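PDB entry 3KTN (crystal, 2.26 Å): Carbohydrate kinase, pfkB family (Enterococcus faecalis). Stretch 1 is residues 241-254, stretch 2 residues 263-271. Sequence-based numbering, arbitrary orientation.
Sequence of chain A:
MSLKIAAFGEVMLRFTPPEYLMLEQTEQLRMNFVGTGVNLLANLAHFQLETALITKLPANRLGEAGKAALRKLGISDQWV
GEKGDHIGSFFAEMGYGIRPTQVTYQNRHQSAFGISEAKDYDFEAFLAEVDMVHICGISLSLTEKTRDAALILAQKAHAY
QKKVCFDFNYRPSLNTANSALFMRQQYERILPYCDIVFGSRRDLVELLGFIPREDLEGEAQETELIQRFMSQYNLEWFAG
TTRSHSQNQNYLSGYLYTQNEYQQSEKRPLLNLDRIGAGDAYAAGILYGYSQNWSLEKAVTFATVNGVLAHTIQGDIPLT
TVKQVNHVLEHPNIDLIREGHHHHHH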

# COMPACT_ATOMS: atom_id res chain seq x y z
N THR A 241 6.40 -33.27 -14.94
CA THR A 241 5.32 -33.48 -13.99
C THR A 241 3.99 -33.64 -14.70
O THR A 241 3.81 -33.18 -15.82
CB THR A 241 5.16 -32.29 -13.02
OG1 THR A 241 4.80 -31.12 -13.77
CG2 THR A 241 6.45 -32.04 -12.27
N THR A 242 3.06 -34.27 -14.01
CA THR A 242 1.74 -34.47 -14.56
C THR A 242 0.72 -33.99 -13.55
O THR A 242 0.77 -34.34 -12.37
CB THR A 242 1.51 -35.96 -14.93
OG1 THR A 242 0.11 -36.19 -15.14
CG2 THR A 242 2.02 -36.87 -13.83
N ARG A 243 -0.20 -33.14 -14.01
CA ARG A 243 -1.26 -32.60 -13.17
C ARG A 243 -2.51 -33.43 -13.39
O ARG A 243 -2.83 -33.80 -14.52
CB ARG A 243 -1.54 -31.14 -13.55
CG ARG A 243 -0.39 -30.20 -13.27
CD ARG A 243 -0.57 -28.88 -14.01
NE ARG A 243 0.63 -28.05 -13.90
CZ ARG A 243 0.97 -27.37 -12.81
NH1 ARG A 243 0.20 -27.41 -11.73
NH2 ARG A 243 2.09 -26.65 -12.80
N SER A 244 -3.20 -33.74 -12.30
CA SER A 244 -4.42 -34.53 -12.38
C SER A 244 -5.43 -33.96 -11.39
O SER A 244 -5.08 -33.13 -10.55
CB SER A 244 -4.13 -36.00 -12.04
OG SER A 244 -3.58 -36.13 -10.74
N HIS A 245 -6.68 -34.38 -11.51
CA HIS A 245 -7.70 -33.90 -10.61
C HIS A 245 -8.80 -34.91 -10.37
O HIS A 245 -9.43 -35.40 -11.30
CB HIS A 245 -8.32 -32.60 -11.14
CG HIS A 245 -9.13 -32.78 -12.39
ND1 HIS A 245 -8.55 -33.09 -13.60
CD2 HIS A 245 -10.46 -32.70 -12.61
CE1 HIS A 245 -9.50 -33.20 -14.52
NE2 HIS A 245 -10.67 -32.97 -13.94
N SER A 246 -9.01 -35.25 -9.10
CA SER A 246 -10.07 -36.16 -8.72
C SER A 246 -11.20 -35.20 -8.39
O SER A 246 -11.04 -33.99 -8.55
CB SER A 246 -9.67 -36.97 -7.49
OG SER A 246 -8.59 -37.84 -7.78
N GLN A 247 -12.34 -35.71 -7.93
CA GLN A 247 -13.43 -34.80 -7.60
C GLN A 247 -13.02 -33.99 -6.37
O GLN A 247 -12.68 -34.56 -5.34
CB GLN A 247 -14.72 -35.58 -7.32
CG GLN A 247 -15.96 -34.68 -7.27
CD GLN A 247 -17.24 -35.46 -7.06
OE1 GLN A 247 -17.55 -36.39 -7.80
NE2 GLN A 247 -18.01 -35.07 -6.04
N ASN A 248 -13.04 -32.67 -6.52
CA ASN A 248 -12.69 -31.74 -5.44
C ASN A 248 -11.22 -31.36 -5.35
O ASN A 248 -10.89 -30.19 -5.14
CB ASN A 248 -13.12 -32.30 -4.08
CG ASN A 248 -14.61 -32.23 -3.86
OD1 ASN A 248 -15.40 -32.76 -4.64
ND2 ASN A 248 -15.01 -31.57 -2.77
N GLN A 249 -10.32 -32.33 -5.52
CA GLN A 249 -8.89 -32.07 -5.40
C GLN A 249 -8.04 -32.11 -6.67
O GLN A 249 -8.37 -32.81 -7.63
CB GLN A 249 -8.28 -33.05 -4.39
CG GLN A 249 -9.01 -33.15 -3.08
CD GLN A 249 -8.26 -33.99 -2.07
OE1 GLN A 249 -7.15 -33.65 -1.67
NE2 GLN A 249 -8.86 -35.11 -1.67
N ASN A 250 -6.95 -31.36 -6.64
CA ASN A 250 -5.99 -31.31 -7.74
C ASN A 250 -4.71 -31.95 -7.22
O ASN A 250 -4.40 -31.85 -6.03
CB ASN A 250 -5.72 -29.87 -8.17
CG ASN A 250 -6.89 -29.26 -8.90
OD1 ASN A 250 -7.36 -29.79 -9.91
ND2 ASN A 250 -7.37 -28.12 -8.41
N TYR A 251 -3.96 -32.59 -8.10
CA TYR A 251 -2.73 -33.25 -7.69
C TYR A 251 -1.57 -32.99 -8.63
O TYR A 251 -1.75 -32.69 -9.80
CB TYR A 251 -2.95 -34.76 -7.62
CG TYR A 251 -4.02 -35.19 -6.66
CD1 TYR A 251 -3.71 -35.54 -5.35
CD2 TYR A 251 -5.36 -35.23 -7.06
CE1 TYR A 251 -4.70 -35.94 -4.46
CE2 TYR A 251 -6.36 -35.63 -6.17
CZ TYR A 251 -6.02 -35.98 -4.88
OH TYR A 251 -7.00 -36.38 -4.00
N LEU A 252 -0.36 -33.11 -8.09
CA LEU A 252 0.83 -32.94 -8.87
C LEU A 252 1.65 -34.20 -8.70
O LEU A 252 1.76 -34.73 -7.59
CB LEU A 252 1.64 -31.74 -8.39
CG LEU A 252 2.82 -31.42 -9.32
CD1 LEU A 252 2.28 -30.90 -10.65
CD2 LEU A 252 3.76 -30.39 -8.68
N SER A 253 2.22 -34.70 -9.79
CA SER A 253 3.03 -35.90 -9.73
C SER A 253 4.25 -35.72 -10.61
O SER A 253 4.14 -35.26 -11.75
CB SER A 253 2.22 -37.11 -10.20
OG SER A 253 2.92 -38.30 -9.92
N GLY A 254 5.42 -36.07 -10.09
CA GLY A 254 6.62 -35.93 -10.88
C GLY A 254 7.16 -37.26 -11.36
O GLY A 254 6.97 -38.29 -10.70
N GLN A 263 10.97 -43.64 -12.59
CA GLN A 263 10.58 -43.35 -11.22
C GLN A 263 9.49 -42.29 -11.18
O GLN A 263 9.67 -41.18 -11.68
CB GLN A 263 11.79 -42.88 -10.41
CG GLN A 263 11.67 -43.17 -8.94
CD GLN A 263 11.51 -44.64 -8.67
OE1 GLN A 263 12.35 -45.45 -9.07
NE2 GLN A 263 10.44 -45.01 -7.98
N GLN A 264 8.36 -42.65 -10.59
CA GLN A 264 7.22 -41.75 -10.48
C GLN A 264 6.92 -41.52 -9.01
O GLN A 264 7.00 -42.45 -8.21
CB GLN A 264 6.00 -42.38 -11.16
CG GLN A 264 4.72 -41.58 -11.07
CD GLN A 264 4.57 -40.58 -12.20
OE1 GLN A 264 4.58 -40.94 -13.37
NE2 GLN A 264 4.44 -39.31 -11.84
N SER A 265 6.60 -40.28 -8.65
CA SER A 265 6.29 -39.98 -7.25
C SER A 265 4.80 -40.22 -7.05
O SER A 265 4.05 -40.33 -8.02
CB SER A 265 6.60 -38.52 -6.94
OG SER A 265 5.58 -37.67 -7.42
N GLU A 266 4.36 -40.30 -5.80
CA GLU A 266 2.95 -40.50 -5.53
C GLU A 266 2.26 -39.15 -5.72
O GLU A 266 2.90 -38.11 -5.54
CB GLU A 266 2.74 -41.00 -4.10
CG GLU A 266 3.43 -40.15 -3.04
CD GLU A 266 3.12 -40.62 -1.62
OE1 GLU A 266 3.37 -41.81 -1.32
OE2 GLU A 266 2.63 -39.80 -0.81
N LYS A 267 0.99 -39.16 -6.11
CA LYS A 267 0.24 -37.92 -6.31
C LYS A 267 0.27 -37.07 -5.05
O LYS A 267 0.03 -37.56 -3.95
CB LYS A 267 -1.23 -38.20 -6.64
CG LYS A 267 -1.50 -38.89 -7.96
CD LYS A 267 -2.99 -38.89 -8.27
CE LYS A 267 -3.83 -39.46 -7.12
NZ LYS A 267 -5.31 -39.36 -7.38
N ARG A 268 0.56 -35.79 -5.21
CA ARG A 268 0.62 -34.87 -4.08
C ARG A 268 -0.51 -33.86 -4.21
O ARG A 268 -0.65 -33.21 -5.26
CB ARG A 268 1.95 -34.10 -4.07
CG ARG A 268 3.20 -34.96 -4.16
CD ARG A 268 3.60 -35.48 -2.81
NE ARG A 268 3.60 -34.41 -1.82
CZ ARG A 268 4.13 -34.52 -0.60
NH1 ARG A 268 4.70 -35.66 -0.22
NH2 ARG A 268 4.06 -33.50 0.25
N PRO A 269 -1.35 -33.72 -3.17
CA PRO A 269 -2.45 -32.75 -3.26
C PRO A 269 -1.81 -31.40 -3.63
O PRO A 269 -0.77 -31.04 -3.09
CB PRO A 269 -3.03 -32.75 -1.85
CG PRO A 269 -2.76 -34.15 -1.38
CD PRO A 269 -1.35 -34.41 -1.86
N LEU A 270 -2.43 -30.68 -4.56
CA LEU A 270 -1.90 -29.40 -5.02
C LEU A 270 -2.85 -28.23 -4.76
O LEU A 270 -4.03 -28.29 -5.14
CB LEU A 270 -1.59 -29.48 -6.51
CG LEU A 270 -1.05 -28.24 -7.23
CD1 LEU A 270 0.38 -27.97 -6.80
CD2 LEU A 270 -1.10 -28.47 -8.74
N LEU A 271 -2.35 -27.19 -4.11
CA LEU A 271 -3.14 -25.99 -3.83
C LEU A 271 -2.48 -24.85 -4.60
O LEU A 271 -1.33 -24.48 -4.36
CB LEU A 271 -3.18 -25.71 -2.32
CG LEU A 271 -3.98 -26.77 -1.54
CD1 LEU A 271 -3.92 -26.49 -0.05
CD2 LEU A 271 -5.43 -26.79 -2.03
O HOH W 1 -5.55 -38.10 -9.70
O HOH W 2 -6.31 -29.83 -4.21
O HOH W 3 -5.03 -26.70 -7.01

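Stretch 1 folds into a hairpin whose second strand, Asn-250 to Gly-254, takes stretch 2 as an antiparallel neighbour. The backbone sets the register: Leu-270 N donates to Asn-250 O (2.7 Å), Leu-252 N to Arg-268 O (2.8 Å), and Arg-268 N returns to Leu-252 O (2.9 Å). Pro-269 falls at the non-hydrogen-bonded pair with Tyr-251, where its lack of an N-H costs no bond across the strands.

Between Arg-268 and Gln-264 the partner strand is interrupted, and side chains share the bonding with the backbone. Ser-265, with CB toward stretch 1 and chi1 at 79° (p), offers OG to Gly-254 N (3.1 Å), while its own N reaches Gly-254 O (2.9 Å); a serine hydroxyl thus does the work of a missing backbone acceptor. Ser-253, t at chi1, places OG where Gln-264 NE2 makes a short, weak hydrogen bond (2.6 Å); the t, p rotamer of Gln-264 brings its amide back to that point although its CB points sideways.

Lys-267 lies over the ring of Tyr-251. With chi angles m, t, m, t it lays its chain across one face of Tyr-251, itself m with chi2 near -94°: Lys-267 CE and Lys-267 NZ lie 4.3 and 4.1 Å from the ring centroid, giving CH-pi and cation-pi contacts. Lys-267 NZ donates to a water (2.7 Å) that also binds Ser-244 OG (3.0 Å), so the ammonium also has a polar partner. Pro-269 CG adds an apolar contact to Tyr-251 CE1 (4.1 Å).

Leu-270 is buried, its CB toward stretch 1. Its t, p rotamer carries CD2 to Leu-252 CB (4.3 Å) and to the guanidinium edge of Arg-243 (NH1, 3.4 Å), whose NH1 is hydrogen-bonded elsewhere in the structure. Two waters link Leu-270 O to Asn-250 N and ND2. The contact buries 724 Å², both sides summed.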